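Local coordinates for pesticidal crystal protein Cry4Aa (Bacillus thuringiensis, PDB 2C9K) that lyses midgut epithelial cells of mosquito larvae as a pore-forming, receptor-binding insecticidal toxin, at residues L367-N372 with T445-V450; T484-V489 with F502-K507. One frame throughout, in Å; residues are numbered along the deposited sequence.

Contact 1: residues L367-N372 with T445-V450; sequences LNDYNN and TYKTQV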
loop_
_atom_site.group_PDB
_atom_site.type_symbol
_atom_site.label_atom_id
_atom_site.label_comp_id
_atom_site.label_asym_id
_atom_site.label_seq_id
_atom_site.Cartn_x
_atom_site.Cartn_y
_atom_site.Cartn_z
ATOM N N LEU A 367 33.578 1.300 -11.534
ATOM C CA LEU A 367 34.853 1.571 -10.878
ATOM C C LEU A 367 34.633 2.242 -9.527
ATOM O O LEU A 367 33.532 2.713 -9.223
ATOM C CB LEU A 367 35.722 2.468 -11.757
ATOM C CG LEU A 367 36.190 1.846 -13.072
ATOM C CD1 LEU A 367 36.996 2.864 -13.856
ATOM C CD2 LEU A 367 37.034 0.603 -12.782
ATOM N N ASN A 368 35.674 2.278 -8.705
ATOM C CA ASN A 368 35.542 2.923 -7.417
ATOM C C ASN A 368 35.620 4.421 -7.649
ATOM O O ASN A 368 36.595 5.074 -7.274
ATOM C CB ASN A 368 36.641 2.480 -6.471
ATOM C CG ASN A 368 36.528 3.141 -5.126
ATOM O OD1 ASN A 368 35.429 3.391 -4.639
ATOM N ND2 ASN A 368 37.659 3.432 -4.512
ATOM N N ASP A 369 34.574 4.950 -8.281
ATOM C CA ASP A 369 34.481 6.368 -8.614
ATOM C C ASP A 369 33.063 6.905 -8.344
ATOM O O ASP A 369 32.098 6.143 -8.308
ATOM C CB ASP A 369 34.859 6.552 -10.084
ATOM C CG ASP A 369 35.699 7.787 -10.319
ATOM O OD1 ASP A 369 36.175 7.958 -11.463
ATOM O OD2 ASP A 369 35.879 8.585 -9.366
ATOM N N TYR A 370 32.940 8.216 -8.159
ATOM C CA TYR A 370 31.643 8.823 -7.857
ATOM C C TYR A 370 30.531 8.512 -8.856
ATOM O O TYR A 370 30.729 8.641 -10.062
ATOM C CB TYR A 370 31.772 10.351 -7.747
ATOM C CG TYR A 370 32.746 10.840 -6.693
ATOM C CD1 TYR A 370 33.971 11.406 -7.053
ATOM C CD2 TYR A 370 32.454 10.718 -5.338
ATOM C CE1 TYR A 370 34.879 11.836 -6.088
ATOM C CE2 TYR A 370 33.353 11.142 -4.367
ATOM C CZ TYR A 370 34.568 11.698 -4.746
ATOM O OH TYR A 370 35.471 12.094 -3.779
ATOM N N ASN A 371 29.370 8.093 -8.354
ATOM C CA ASN A 371 28.214 7.826 -9.215
ATOM C C ASN A 371 27.011 8.586 -8.662
ATOM O O ASN A 371 25.854 8.214 -8.881
ATOM C CB ASN A 371 27.904 6.321 -9.334
ATOM C CG ASN A 371 27.626 5.645 -7.993
ATOM O OD1 ASN A 371 27.352 4.449 -7.953
ATOM N ND2 ASN A 371 27.700 6.396 -6.902
ATOM N N ASN A 372 27.326 9.672 -7.956
ATOM C CA ASN A 372 26.361 10.569 -7.325
ATOM C C ASN A 372 25.351 11.212 -8.272
ATOM O O ASN A 372 25.511 11.199 -9.492
ATOM C CB ASN A 372 27.101 11.705 -6.619
ATOM C CG ASN A 372 27.996 11.222 -5.518
ATOM O OD1 ASN A 372 28.725 10.241 -5.675
ATOM N ND2 ASN A 372 27.962 11.919 -4.388
ATOM N N THR A 445 35.756 4.898 2.630
ATOM C CA THR A 445 36.291 3.832 1.791
ATOM C C THR A 445 35.906 3.893 0.319
ATOM O O THR A 445 36.742 3.679 -0.555
ATOM C CB THR A 445 35.842 2.456 2.345
ATOM O OG1 THR A 445 36.281 2.318 3.706
ATOM C CG2 THR A 445 36.402 1.326 1.498
ATOM N N TYR A 446 34.639 4.182 0.044
ATOM C CA TYR A 446 34.161 4.221 -1.327
ATOM C C TYR A 446 33.717 5.580 -1.821
ATOM O O TYR A 446 33.471 6.505 -1.041
ATOM C CB TYR A 446 32.993 3.259 -1.499
ATOM C CG TYR A 446 33.184 1.924 -0.829
ATOM C CD1 TYR A 446 33.034 1.785 0.546
ATOM C CD2 TYR A 446 33.498 0.795 -1.575
ATOM C CE1 TYR A 446 33.186 0.556 1.156
ATOM C CE2 TYR A 446 33.651 -0.439 -0.973
ATOM C CZ TYR A 446 33.493 -0.552 0.391
ATOM O OH TYR A 446 33.639 -1.782 0.978
ATOM N N LYS A 447 33.606 5.675 -3.144
ATOM C CA LYS A 447 33.157 6.893 -3.803
ATOM C C LYS A 447 31.752 6.657 -4.338
ATOM O O LYS A 447 31.075 7.597 -4.752
ATOM C CB LYS A 447 34.086 7.265 -4.957
ATOM C CG LYS A 447 35.425 7.791 -4.519
ATOM C CD LYS A 447 36.227 8.247 -5.719
ATOM C CE LYS A 447 37.616 8.685 -5.308
ATOM N NZ LYS A 447 37.522 9.680 -4.216
ATOM N N THR A 448 31.325 5.396 -4.330
ATOM C CA THR A 448 30.002 5.038 -4.809
ATOM C C THR A 448 28.978 5.239 -3.717
ATOM O O THR A 448 29.302 5.208 -2.536
ATOM C CB THR A 448 29.927 3.580 -5.255
ATOM O OG1 THR A 448 30.480 2.751 -4.237
ATOM C CG2 THR A 448 30.689 3.371 -6.528
ATOM N N GLN A 449 27.734 5.431 -4.133
ATOM C CA GLN A 449 26.624 5.656 -3.215
ATOM C C GLN A 449 25.361 5.121 -3.885
ATOM O O GLN A 449 25.149 5.342 -5.080
ATOM C CB GLN A 449 26.492 7.154 -2.956
ATOM C CG GLN A 449 25.573 7.542 -1.827
ATOM C CD GLN A 449 25.453 9.054 -1.683
ATOM O OE1 GLN A 449 24.756 9.556 -0.800
ATOM N NE2 GLN A 449 26.134 9.785 -2.554
ATOM N N VAL A 450 24.546 4.397 -3.121
ATOM C CA VAL A 450 23.291 3.830 -3.627
ATOM C C VAL A 450 22.112 4.564 -2.991
ATOM O O VAL A 450 22.062 4.733 -1.768
ATOM C CB VAL A 450 23.161 2.330 -3.281
ATOM C CG1 VAL A 450 21.784 1.837 -3.641
ATOM C CG2 VAL A 450 24.194 1.530 -4.035
HETATM O O HOH W 1 29.244 9.006 -3.216
#
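Lys-447 lies across one face of the Tyr-370 ring, with CD 4.0 Å from the ring centroid in a CH-pi contact. Its chain runs straight to CE and then bends (chi4 -52°), which brings NZ to Tyr-370 OH for a hydrogen bond of 3.2 Å. CD also touches Asp-369 OD2, though that carboxylate stays 5.5 Å from NZ. This packing is close, but toward solvent. The loose part is Asn-368, the centre of an inverse gamma turn, which takes Lys-447 N on its OD1 at 3.3 Å, the donor tilted 25° from the carbonyl plane.

The other half is buried. Asn-371 crosses Thr-448, OD1 near CG2, and its ND2 makes a weak bond to Gln-449 O; ND2 also sits 2.9 Å from Gln-449 N, another donor, so bond and amide turn are doubtful. A water donates to both Asn-372 OD1 and Lys-447 O, each 2.8 Å away, and weakly accepts from Gln-449 NE2. The amide planes of Asn-372 and Gln-449 stand 68° apart; Asn-372 ND2 turns to Phe-313 O, Gln-449 OE1 to Ser-439 OG.

Both segments belong to domain II, the beta-prism, in apical loops whose counterparts in relatives take part in receptor binding. Asn-268 ND2 ties Asn-371 O to Gln-449 O, Phe-312 meets the Tyr-370 ring, and the segments join strand 353-362 to 373-381 and 432-440 to 450-457.

Contact 2: residues T484-V489 with F502-K507; sequences TASKVV and FKDHFK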
loop_
_atom_site.group_PDB
_atom_site.type_symbol
_atom_site.label_atom_id
_atom_site.label_comp_id
_atom_site.label_asym_id
_atom_site.label_seq_id
_atom_site.Cartn_x
_atom_site.Cartn_y
_atom_site.Cartn_z
ATOM N N THR A 484 6.540 7.512 24.675
ATOM C CA THR A 484 7.840 6.851 24.735
ATOM C C THR A 484 7.769 5.344 24.929
ATOM O O THR A 484 8.606 4.621 24.414
ATOM C CB THR A 484 8.709 7.414 25.853
ATOM O OG1 THR A 484 8.660 8.839 25.820
ATOM C CG2 THR A 484 10.149 6.969 25.665
ATOM N N ALA A 485 6.785 4.869 25.679
ATOM C CA ALA A 485 6.656 3.434 25.907
ATOM C C ALA A 485 6.137 2.701 24.666
ATOM O O ALA A 485 6.360 1.499 24.500
ATOM C CB ALA A 485 5.727 3.176 27.086
ATOM N N SER A 486 5.449 3.434 23.795
ATOM C CA SER A 486 4.876 2.852 22.586
ATOM C C SER A 486 5.814 2.868 21.387
ATOM O O SER A 486 6.842 3.533 21.410
ATOM C CB SER A 486 3.590 3.590 22.241
ATOM O OG SER A 486 2.698 3.503 23.330
ATOM N N LYS A 487 5.461 2.133 20.341
ATOM C CA LYS A 487 6.292 2.104 19.149
ATOM C C LYS A 487 5.508 1.647 17.930
ATOM O O LYS A 487 4.447 1.043 18.046
ATOM C CB LYS A 487 7.505 1.192 19.366
ATOM C CG LYS A 487 7.180 -0.278 19.567
ATOM C CD LYS A 487 8.458 -1.090 19.749
ATOM C CE LYS A 487 8.184 -2.581 19.899
ATOM N NZ LYS A 487 7.340 -2.880 21.089
ATOM N N VAL A 488 6.027 1.958 16.752
ATOM C CA VAL A 488 5.369 1.557 15.517
ATOM C C VAL A 488 5.985 0.243 15.045
ATOM O O VAL A 488 7.187 0.172 14.816
ATOM C CB VAL A 488 5.555 2.615 14.396
ATOM C CG1 VAL A 488 4.937 2.109 13.101
ATOM C CG2 VAL A 488 4.927 3.947 14.804
ATOM N N VAL A 489 5.174 -0.798 14.906
ATOM C CA VAL A 489 5.703 -2.070 14.458
ATOM C C VAL A 489 5.256 -2.380 13.054
ATOM O O VAL A 489 4.209 -1.924 12.609
ATOM C CB VAL A 489 5.260 -3.246 15.350
ATOM C CG1 VAL A 489 5.793 -3.059 16.758
ATOM C CG2 VAL A 489 3.744 -3.383 15.320
ATOM N N PHE A 502 0.587 0.165 21.194
ATOM C CA PHE A 502 0.045 1.033 22.233
ATOM C C PHE A 502 0.435 0.661 23.663
ATOM O O PHE A 502 -0.132 -0.262 24.249
ATOM C CB PHE A 502 -1.478 1.060 22.087
ATOM C CG PHE A 502 -2.155 2.176 22.826
ATOM C CD1 PHE A 502 -1.517 3.397 23.019
ATOM C CD2 PHE A 502 -3.464 2.025 23.284
ATOM C CE1 PHE A 502 -2.176 4.455 23.657
ATOM C CE2 PHE A 502 -4.130 3.078 23.922
ATOM C CZ PHE A 502 -3.483 4.293 24.107
ATOM N N LYS A 503 1.399 1.387 24.224
ATOM C CA LYS A 503 1.845 1.145 25.598
ATOM C C LYS A 503 1.360 2.241 26.570
ATOM O O LYS A 503 0.891 1.948 27.674
ATOM C CB LYS A 503 3.378 1.054 25.643
ATOM C CG LYS A 503 3.939 -0.351 25.842
ATOM C CD LYS A 503 3.474 -1.303 24.755
ATOM C CE LYS A 503 3.992 -2.726 24.968
ATOM N NZ LYS A 503 5.450 -2.882 24.693
ATOM N N ASP A 504 1.468 3.499 26.151
ATOM C CA ASP A 504 1.057 4.620 26.984
ATOM C C ASP A 504 -0.009 5.506 26.347
ATOM O O ASP A 504 -1.201 5.402 26.650
ATOM C CB ASP A 504 2.276 5.481 27.338
ATOM C CG ASP A 504 3.252 5.633 26.173
ATOM O OD1 ASP A 504 2.805 5.615 25.006
ATOM O OD2 ASP A 504 4.468 5.783 26.424
ATOM N N HIS A 505 0.433 6.385 25.458
ATOM C CA HIS A 505 -0.464 7.306 24.788
ATOM C C HIS A 505 0.009 7.591 23.366
ATOM O O HIS A 505 1.137 7.266 23.003
ATOM C CB HIS A 505 -0.490 8.613 25.561
ATOM C CG HIS A 505 0.863 9.240 25.706
ATOM N ND1 HIS A 505 1.835 8.725 26.536
ATOM C CD2 HIS A 505 1.417 10.318 25.104
ATOM C CE1 HIS A 505 2.928 9.460 26.440
ATOM N NE2 HIS A 505 2.701 10.433 25.577
ATOM N N PHE A 506 -0.870 8.192 22.569
ATOM C CA PHE A 506 -0.558 8.591 21.197
ATOM C C PHE A 506 -1.719 9.446 20.732
ATOM O O PHE A 506 -2.855 9.193 21.116
ATOM C CB PHE A 506 -0.327 7.368 20.279
ATOM C CG PHE A 506 -1.582 6.643 19.846
ATOM C CD1 PHE A 506 -2.348 7.112 18.784
ATOM C CD2 PHE A 506 -1.962 5.452 20.466
ATOM C CE1 PHE A 506 -3.472 6.400 18.342
ATOM C CE2 PHE A 506 -3.082 4.733 20.036
ATOM C CZ PHE A 506 -3.835 5.206 18.975
ATOM N N LYS A 507 -1.430 10.480 19.942
ATOM C CA LYS A 507 -2.482 11.372 19.455
ATOM C C LYS A 507 -2.508 11.604 17.953
ATOM O O LYS A 507 -1.497 11.919 17.331
ATOM C CB LYS A 507 -2.392 12.723 20.156
ATOM C CG LYS A 507 -3.410 13.749 19.668
ATOM C CD LYS A 507 -2.789 14.750 18.710
ATOM C CE LYS A 507 -1.772 15.604 19.414
ATOM N NZ LYS A 507 -0.888 16.278 18.437
#
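Ser-486 and Ala-485 meet the carboxylate of Asp-504 where the two arms of a beta-hairpin pass together from one sheet of domain III, the beta-sandwich of Cry toxins, to the other. Residues 484-486 lead from strand 481-482 in one sheet to strand 487-489 in the other; residues 502-504 make the return from strand 499-501 to strand 505-511.

Ala-485 N reaches Asp-504 OD2 on the syn side at 2.6 Å. Ser-486 OG donates to Asp-504 OD1 at 2.7 Å, coming from above the carboxylate plane, while His-505 N binds that same oxygen on the anti side and from the opposite face. Three donors therefore hold the group, and two of them grip OD1, which would be expected to favour the charged form.

What positions the serine is a second bond: OG, anti to its carbonyl carbon, accepts Lys-503 N at 2.6 Å with an N-H...O angle of 160°. Just beside it, Lys-503 CB packs on Ala-485 CB and O.

Further out, the Phe-506 ring lays CE2 over one face of Phe-502, and both rings rest on Phe-589 and Ile-602 of neighbouring strands. Arg-591 bonds to Phe-502 O. At the exposed side Lys-487 and Lys-503 run alongside, pointing the same way. Their NZ atoms are 4.1 Å apart, with Lys-487 NZ in a salt bridge to Asp-501 OD2 and Lys-503 NZ in a long, weak ion pair with OD1.

In the fold
The two contacts belong to successive domains of the toxin and follow one another along the chain, contact 1 closing before contact 2 opens. Their centres are 39 Å apart and their nearest atoms about 23 Å, with no touch between them. Contact 1 lies farther out, about 32 Å from the centre of the chain against 22 Å for contact 2. The first joins loops at the tip of domain II, separated by 72 intervening residues; the two segments of contact 2, in domain III, are separated by just 12. The pore-forming helical domain contributes to neither. Loop-to-loop contact at a probable receptor-facing tip thus contrasts with a local link between two arms passing from sheet to sheet.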